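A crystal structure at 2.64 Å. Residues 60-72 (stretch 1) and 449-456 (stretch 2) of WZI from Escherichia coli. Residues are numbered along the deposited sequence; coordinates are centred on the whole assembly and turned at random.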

ATOM      1  N   GLN A  60     -13.851 -12.763   8.970  1.00 51.42           N
ATOM      2  CA  GLN A  60     -13.033 -13.193  10.084  1.00 52.38           C
ATOM      3  C   GLN A  60     -11.860 -12.221  10.262  1.00 53.76           C
ATOM      4  O   GLN A  60     -11.528 -11.834  11.391  1.00 54.61           O
ATOM      5  CB  GLN A  60     -12.511 -14.610   9.868  1.00 53.25           C
ATOM      6  CG  GLN A  60     -11.782 -15.161  11.087  1.00 54.86           C
ATOM      7  CD  GLN A  60     -11.096 -16.495  10.851  1.00 55.55           C
ATOM      8  OE1 GLN A  60     -11.115 -17.043   9.748  1.00 55.70           O
ATOM      9  NE2 GLN A  60     -10.471 -17.022  11.904  1.00 56.83           N
ATOM     10  N   ARG A  61     -11.247 -11.823   9.145  1.00 52.82           N
ATOM     11  CA  ARG A  61     -10.105 -10.932   9.191  1.00 53.25           C
ATOM     12  C   ARG A  61     -10.519  -9.544   9.673  1.00 54.68           C
ATOM     13  O   ARG A  61      -9.899  -9.005  10.587  1.00 56.75           O
ATOM     14  CB  ARG A  61      -9.410 -10.860   7.824  1.00 52.45           C
ATOM     15  CG  ARG A  61      -8.079 -10.115   7.813  1.00 49.09           C
ATOM     16  CD  ARG A  61      -7.048 -10.725   8.753  1.00 49.15           C
ATOM     17  NE  ARG A  61      -5.813  -9.932   8.786  1.00 48.48           N
ATOM     18  CZ  ARG A  61      -4.858 -10.031   9.709  1.00 47.40           C
ATOM     19  NH1 ARG A  61      -4.948 -10.894  10.710  1.00 47.40           N
ATOM     20  NH2 ARG A  61      -3.792  -9.252   9.631  1.00 49.07           N
ATOM     21  N   LEU A  62     -11.574  -8.981   9.082  1.00 54.84           N
ATOM     22  CA  LEU A  62     -12.071  -7.661   9.489  1.00 54.30           C
ATOM     23  C   LEU A  62     -12.470  -7.633  10.969  1.00 56.30           C
ATOM     24  O   LEU A  62     -12.390  -6.589  11.608  1.00 58.86           O
ATOM     25  CB  LEU A  62     -13.258  -7.233   8.630  1.00 54.85           C
ATOM     26  CG  LEU A  62     -13.042  -7.072   7.120  1.00 54.53           C
ATOM     27  CD1 LEU A  62     -14.374  -7.073   6.375  1.00 53.80           C
ATOM     28  CD2 LEU A  62     -12.261  -5.807   6.825  1.00 52.84           C
ATOM     29  N   SER A  63     -12.905  -8.773  11.509  1.00 57.75           N
ATOM     30  CA  SER A  63     -13.141  -8.903  12.953  1.00 56.65           C
ATOM     31  C   SER A  63     -11.841  -8.847  13.722  1.00 54.17           C
ATOM     32  O   SER A  63     -11.777  -8.243  14.780  1.00 54.58           O
ATOM     33  CB  SER A  63     -13.844 -10.214  13.289  1.00 57.61           C
ATOM     34  OG  SER A  63     -15.212 -10.139  12.962  1.00 60.79           O
ATOM     35  N   ALA A  64     -10.816  -9.509  13.200  1.00 53.06           N
ATOM     36  CA  ALA A  64      -9.487  -9.474  13.806  1.00 52.75           C
ATOM     37  C   ALA A  64      -8.931  -8.044  13.794  1.00 51.55           C
ATOM     38  O   ALA A  64      -8.588  -7.489  14.830  1.00 50.79           O
ATOM     39  CB  ALA A  64      -8.548 -10.417  13.064  1.00 50.79           C
ATOM     40  N   LEU A  65      -8.887  -7.454  12.609  1.00 50.89           N
ATOM     41  CA  LEU A  65      -8.366  -6.111  12.415  1.00 50.39           C
ATOM     42  C   LEU A  65      -9.053  -5.076  13.302  1.00 51.32           C
ATOM     43  O   LEU A  65      -8.383  -4.231  13.918  1.00 50.95           O
ATOM     44  CB  LEU A  65      -8.515  -5.704  10.942  1.00 48.36           C
ATOM     45  CG  LEU A  65      -7.558  -6.417   9.987  1.00 47.39           C
ATOM     46  CD1 LEU A  65      -7.918  -6.174   8.529  1.00 45.26           C
ATOM     47  CD2 LEU A  65      -6.143  -5.951  10.283  1.00 48.19           C
ATOM     48  N   LYS A  66     -10.379  -5.145  13.373  1.00 50.59           N
ATOM     49  CA  LYS A  66     -11.152  -4.130  14.083  1.00 50.61           C
ATOM     50  C   LYS A  66     -11.645  -4.567  15.468  1.00 52.39           C
ATOM     51  O   LYS A  66     -12.540  -3.939  16.029  1.00 54.24           O
ATOM     52  CB  LYS A  66     -12.319  -3.670  13.216  1.00 50.32           C
ATOM     53  CG  LYS A  66     -11.879  -2.972  11.944  1.00 48.48           C
ATOM     54  CD  LYS A  66     -13.008  -2.172  11.336  1.00 48.67           C
ATOM     55  CE  LYS A  66     -12.500  -1.187  10.310  1.00 48.55           C
ATOM     56  NZ  LYS A  66     -12.011   0.079  10.938  1.00 50.93           N
ATOM     57  N   ALA A  67     -11.037  -5.613  16.026  1.00 53.75           N
ATOM     58  CA  ALA A  67     -11.335  -6.059  17.392  1.00 56.57           C
ATOM     59  C   ALA A  67     -11.273  -4.911  18.398  1.00 58.32           C
ATOM     60  O   ALA A  67     -10.468  -3.995  18.254  1.00 57.30           O
ATOM     61  CB  ALA A  67     -10.366  -7.156  17.806  1.00 56.82           C
ATOM     62  N   ASP A  68     -12.116  -4.979  19.425  1.00 62.16           N
ATOM     63  CA  ASP A  68     -12.212  -3.915  20.434  1.00 64.26           C
ATOM     64  C   ASP A  68     -10.852  -3.433  20.909  1.00 62.56           C
ATOM     65  O   ASP A  68     -10.611  -2.232  21.018  1.00 61.62           O
ATOM     66  CB  ASP A  68     -13.016  -4.396  21.654  1.00 67.24           C
ATOM     67  CG  ASP A  68     -14.507  -4.494  21.379  1.00 67.72           C
ATOM     68  OD1 ASP A  68     -14.978  -3.902  20.390  1.00 66.70           O
ATOM     69  OD2 ASP A  68     -15.212  -5.163  22.165  1.00 71.74           O
ATOM     70  N   PHE A  69      -9.980  -4.384  21.209  1.00 64.46           N
ATOM     71  CA  PHE A  69      -8.639  -4.082  21.675  1.00 66.67           C
ATOM     72  C   PHE A  69      -7.675  -5.037  20.983  1.00 64.70           C
ATOM     73  O   PHE A  69      -7.955  -6.227  20.867  1.00 63.54           O
ATOM     74  CB  PHE A  69      -8.571  -4.202  23.198  1.00 71.11           C
ATOM     75  CG  PHE A  69      -7.197  -3.999  23.763  1.00 76.43           C
ATOM     76  CD1 PHE A  69      -6.484  -2.834  23.494  1.00 79.25           C
ATOM     77  CD2 PHE A  69      -6.612  -4.966  24.576  1.00 80.62           C
ATOM     78  CE1 PHE A  69      -5.211  -2.640  24.015  1.00 80.16           C
ATOM     79  CE2 PHE A  69      -5.340  -4.776  25.103  1.00 82.24           C
ATOM     80  CZ  PHE A  69      -4.639  -3.612  24.822  1.00 81.44           C
ATOM     81  N   ARG A  70      -6.557  -4.506  20.491  1.00 62.83           N
ATOM     82  CA  ARG A  70      -5.632  -5.300  19.695  1.00 60.36           C
ATOM     83  C   ARG A  70      -4.176  -4.999  20.018  1.00 59.27           C
ATOM     84  O   ARG A  70      -3.733  -3.852  19.937  1.00 60.33           O
ATOM     85  CB  ARG A  70      -5.899  -5.064  18.218  1.00 59.01           C
ATOM     86  CG  ARG A  70      -5.376  -6.185  17.340  1.00 61.12           C
ATOM     87  CD  ARG A  70      -6.048  -6.202  15.978  1.00 61.64           C
ATOM     88  NE  ARG A  70      -5.162  -5.781  14.899  1.00 62.07           N
ATOM     89  CZ  ARG A  70      -4.417  -6.602  14.160  1.00 62.54           C
ATOM     90  NH1 ARG A  70      -4.418  -7.917  14.370  1.00 62.02           N
ATOM     91  NH2 ARG A  70      -3.658  -6.101  13.196  1.00 62.67           N
ATOM     92  N   VAL A  71      -3.439  -6.034  20.401  1.00 58.16           N
ATOM     93  CA  VAL A  71      -2.025  -5.897  20.677  1.00 58.93           C
ATOM     94  C   VAL A  71      -1.242  -6.494  19.523  1.00 58.81           C
ATOM     95  O   VAL A  71      -1.514  -7.620  19.109  1.00 60.39           O
ATOM     96  CB  VAL A  71      -1.625  -6.615  21.972  1.00 59.92           C
ATOM     97  CG1 VAL A  71      -0.114  -6.577  22.133  1.00 59.30           C
ATOM     98  CG2 VAL A  71      -2.309  -5.973  23.171  1.00 60.08           C
ATOM     99  N   THR A  72      -0.280  -5.733  19.008  1.00 57.51           N
ATOM    100  CA  THR A  72       0.575  -6.201  17.922  1.00 56.57           C
ATOM    101  C   THR A  72       2.041  -6.015  18.290  1.00 58.08           C
ATOM    102  O   THR A  72       2.397  -5.127  19.074  1.00 59.20           O
ATOM    103  CB  THR A  72       0.292  -5.479  16.589  1.00 55.77           C
ATOM    104  OG1 THR A  72       0.589  -4.082  16.715  1.00 54.97           O
ATOM    105  CG2 THR A  72      -1.177  -5.677  16.160  1.00 54.82           C
TER
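Stretch 2 449-456: GIEIPFSL

Stretch 2 runs antiparallel to the end of stretch 1, and Glu 451 ties it to both the helix and the strand of that segment. The carboxylate of Glu 451 meets the guanidinium of Arg 61 in a two-pronged salt bridge: Arg 61 NH1 donates to Glu 451 OE1 at 2.8 Å and Arg 61 NH2 to Glu 451 OE2 at 2.9 Å, both nearly straight. Arg 70 adds a second, longer salt bridge to the same acid, Arg 70 NH2 to Glu 451 OE2 at 3.5 Å, so one carboxylate answers two arginines.

The backbones pair as extended strands, 69-72 against 449-454, with their axes 4.7 Å apart at closest approach and their N-to-C directions at 167°. Two hydrogen-bonded pairs carry the ladder. Phe 69 N donates to Phe 454 O at 3.1 Å and Phe 454 N to Phe 69 O at 2.7 Å; two residues along, Val 71 N donates to Ile 452 O at 2.9 Å and Ile 452 N to Val 71 O at 2.8 Å. Between them Arg 70 faces Pro 453 in a non-hydrogen-bonded pair, CA to CA 4.5 Å, a position where the proline, lacking an amide hydrogen, costs the ladder no bond. Thr 72 and Glu 451 form the next such pair, CA to CA 4.7 Å. CA-H...O contacts supplement the ladder, Arg 70 CA to Ile 452 O at 3.5 Å and Thr 72 CA to Ile 450 O at 3.4 Å. Just before the strand, the loop residue Asp 68 accepts a hydrogen bond through OD2 from Leu 456 N at 3.0 Å, holding the last residue of stretch 2 close.

Arg 70, Thr 72, Glu 451 and Pro 453 share one face, where Pro 453 also packs on the end of the helix and the loop after it: its CB lies 3.5 Å from Ala 67 CB in the loop, and its CG 4.5 Å from Ala 64 CB in the helix. Phe 69, Val 71, Ile 452 and Phe 454 occupy the other. There the two phenyl rings meet rim to rim, centroids 5.7 Å apart and planes at 20°, with Phe 69 CD2 3.4 Å from Phe 454 CD2. Val 71 CG2 approaches the edge of the Phe 454 ring, 4.1 Å from CE2, while Leu 456 CD1 touches Phe 69 CB at 3.7 Å. Together the two stretches bury 693 Å², both sides summed.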

ATOM      1  N   GLY A 449       6.362 -11.473  13.793  1.00 50.32           N
ATOM      2  CA  GLY A 449       5.317 -10.608  14.321  1.00 50.18           C
ATOM      3  C   GLY A 449       4.176 -11.396  14.954  1.00 52.46           C
ATOM      4  O   GLY A 449       4.011 -12.592  14.713  1.00 51.22           O
ATOM      5  N   ILE A 450       3.376 -10.701  15.756  1.00 53.91           N
ATOM      6  CA  ILE A 450       2.307 -11.320  16.520  1.00 54.08           C
ATOM      7  C   ILE A 450       1.076 -10.415  16.544  1.00 54.50           C
ATOM      8  O   ILE A 450       1.206  -9.198  16.546  1.00 51.69           O
ATOM      9  CB  ILE A 450       2.785 -11.620  17.954  1.00 54.77           C
ATOM     10  CG1 ILE A 450       1.859 -12.627  18.632  1.00 55.68           C
ATOM     11  CG2 ILE A 450       2.900 -10.336  18.764  1.00 54.43           C
ATOM     12  CD1 ILE A 450       2.448 -13.224  19.889  1.00 56.08           C
ATOM     13  N   GLU A 451      -0.110 -11.024  16.535  1.00 57.42           N
ATOM     14  CA  GLU A 451      -1.379 -10.296  16.604  1.00 57.90           C
ATOM     15  C   GLU A 451      -2.278 -10.933  17.658  1.00 58.99           C
ATOM     16  O   GLU A 451      -2.541 -12.139  17.596  1.00 58.40           O
ATOM     17  CB  GLU A 451      -2.104 -10.357  15.261  1.00 60.91           C
ATOM     18  CG  GLU A 451      -1.372  -9.718  14.087  1.00 62.27           C
ATOM     19  CD  GLU A 451      -2.158  -9.815  12.779  1.00 64.74           C
ATOM     20  OE1 GLU A 451      -2.966 -10.758  12.632  1.00 66.53           O
ATOM     21  OE2 GLU A 451      -1.983  -8.943  11.894  1.00 64.49           O
ATOM     22  N   ILE A 452      -2.747 -10.131  18.612  1.00 58.37           N
ATOM     23  CA  ILE A 452      -3.646 -10.614  19.664  1.00 59.40           C
ATOM     24  C   ILE A 452      -4.877  -9.717  19.756  1.00 58.42           C
ATOM     25  O   ILE A 452      -4.808  -8.620  20.310  1.00 57.77           O
ATOM     26  CB  ILE A 452      -2.962 -10.656  21.054  1.00 62.15           C
ATOM     27  CG1 ILE A 452      -1.649 -11.447  21.021  1.00 61.54           C
ATOM     28  CG2 ILE A 452      -3.893 -11.297  22.073  1.00 64.86           C
ATOM     29  CD1 ILE A 452      -0.457 -10.636  20.582  1.00 59.93           C
ATOM     30  N   PRO A 453      -6.013 -10.173  19.209  1.00 59.41           N
ATOM     31  CA  PRO A 453      -7.266  -9.425  19.352  1.00 60.65           C
ATOM     32  C   PRO A 453      -8.045  -9.803  20.617  1.00 61.97           C
ATOM     33  O   PRO A 453      -8.065 -10.963  20.991  1.00 61.63           O
ATOM     34  CB  PRO A 453      -8.055  -9.804  18.091  1.00 61.15           C
ATOM     35  CG  PRO A 453      -7.196 -10.755  17.317  1.00 60.67           C
ATOM     36  CD  PRO A 453      -6.164 -11.282  18.257  1.00 60.12           C
ATOM     37  N   PHE A 454      -8.667  -8.813  21.254  1.00 63.92           N
ATOM     38  CA  PHE A 454      -9.402  -8.979  22.511  1.00 66.12           C
ATOM     39  C   PHE A 454     -10.768  -8.312  22.405  1.00 68.89           C
ATOM     40  O   PHE A 454     -10.906  -7.294  21.728  1.00 68.79           O
ATOM     41  CB  PHE A 454      -8.673  -8.280  23.664  1.00 66.40           C
ATOM     42  CG  PHE A 454      -7.384  -8.928  24.081  1.00 67.10           C
ATOM     43  CD1 PHE A 454      -7.384 -10.131  24.780  1.00 69.92           C
ATOM     44  CD2 PHE A 454      -6.164  -8.299  23.838  1.00 66.56           C
ATOM     45  CE1 PHE A 454      -6.194 -10.717  25.192  1.00 70.11           C
ATOM     46  CE2 PHE A 454      -4.971  -8.876  24.251  1.00 66.42           C
ATOM     47  CZ  PHE A 454      -4.986 -10.086  24.928  1.00 68.75           C
ATOM     48  N   SER A 455     -11.761  -8.857  23.109  1.00 73.59           N
ATOM     49  CA  SER A 455     -13.079  -8.218  23.250  1.00 76.54           C
ATOM     50  C   SER A 455     -13.149  -7.417  24.548  1.00 78.62           C
ATOM     51  O   SER A 455     -12.455  -7.735  25.518  1.00 78.46           O
ATOM     52  CB  SER A 455     -14.196  -9.264  23.258  1.00 79.71           C
ATOM     53  OG  SER A 455     -14.120 -10.110  22.125  1.00 82.08           O
ATOM     54  N   LEU A 456     -13.998  -6.387  24.559  1.00 81.05           N
ATOM     55  CA  LEU A 456     -14.248  -5.568  25.756  1.00 81.90           C
ATOM     56  C   LEU A 456     -15.746  -5.379  25.973  1.00 84.38           C
ATOM     57  O   LEU A 456     -16.506  -6.350  25.989  1.00 86.34           O
ATOM     58  CB  LEU A 456     -13.558  -4.204  25.626  1.00 81.20           C
ATOM     59  CG  LEU A 456     -12.031  -4.218  25.767  1.00 79.27           C
ATOM     60  CD1 LEU A 456     -11.415  -2.917  25.273  1.00 76.61           C
ATOM     61  CD2 LEU A 456     -11.641  -4.494  27.212  1.00 79.58           C
TER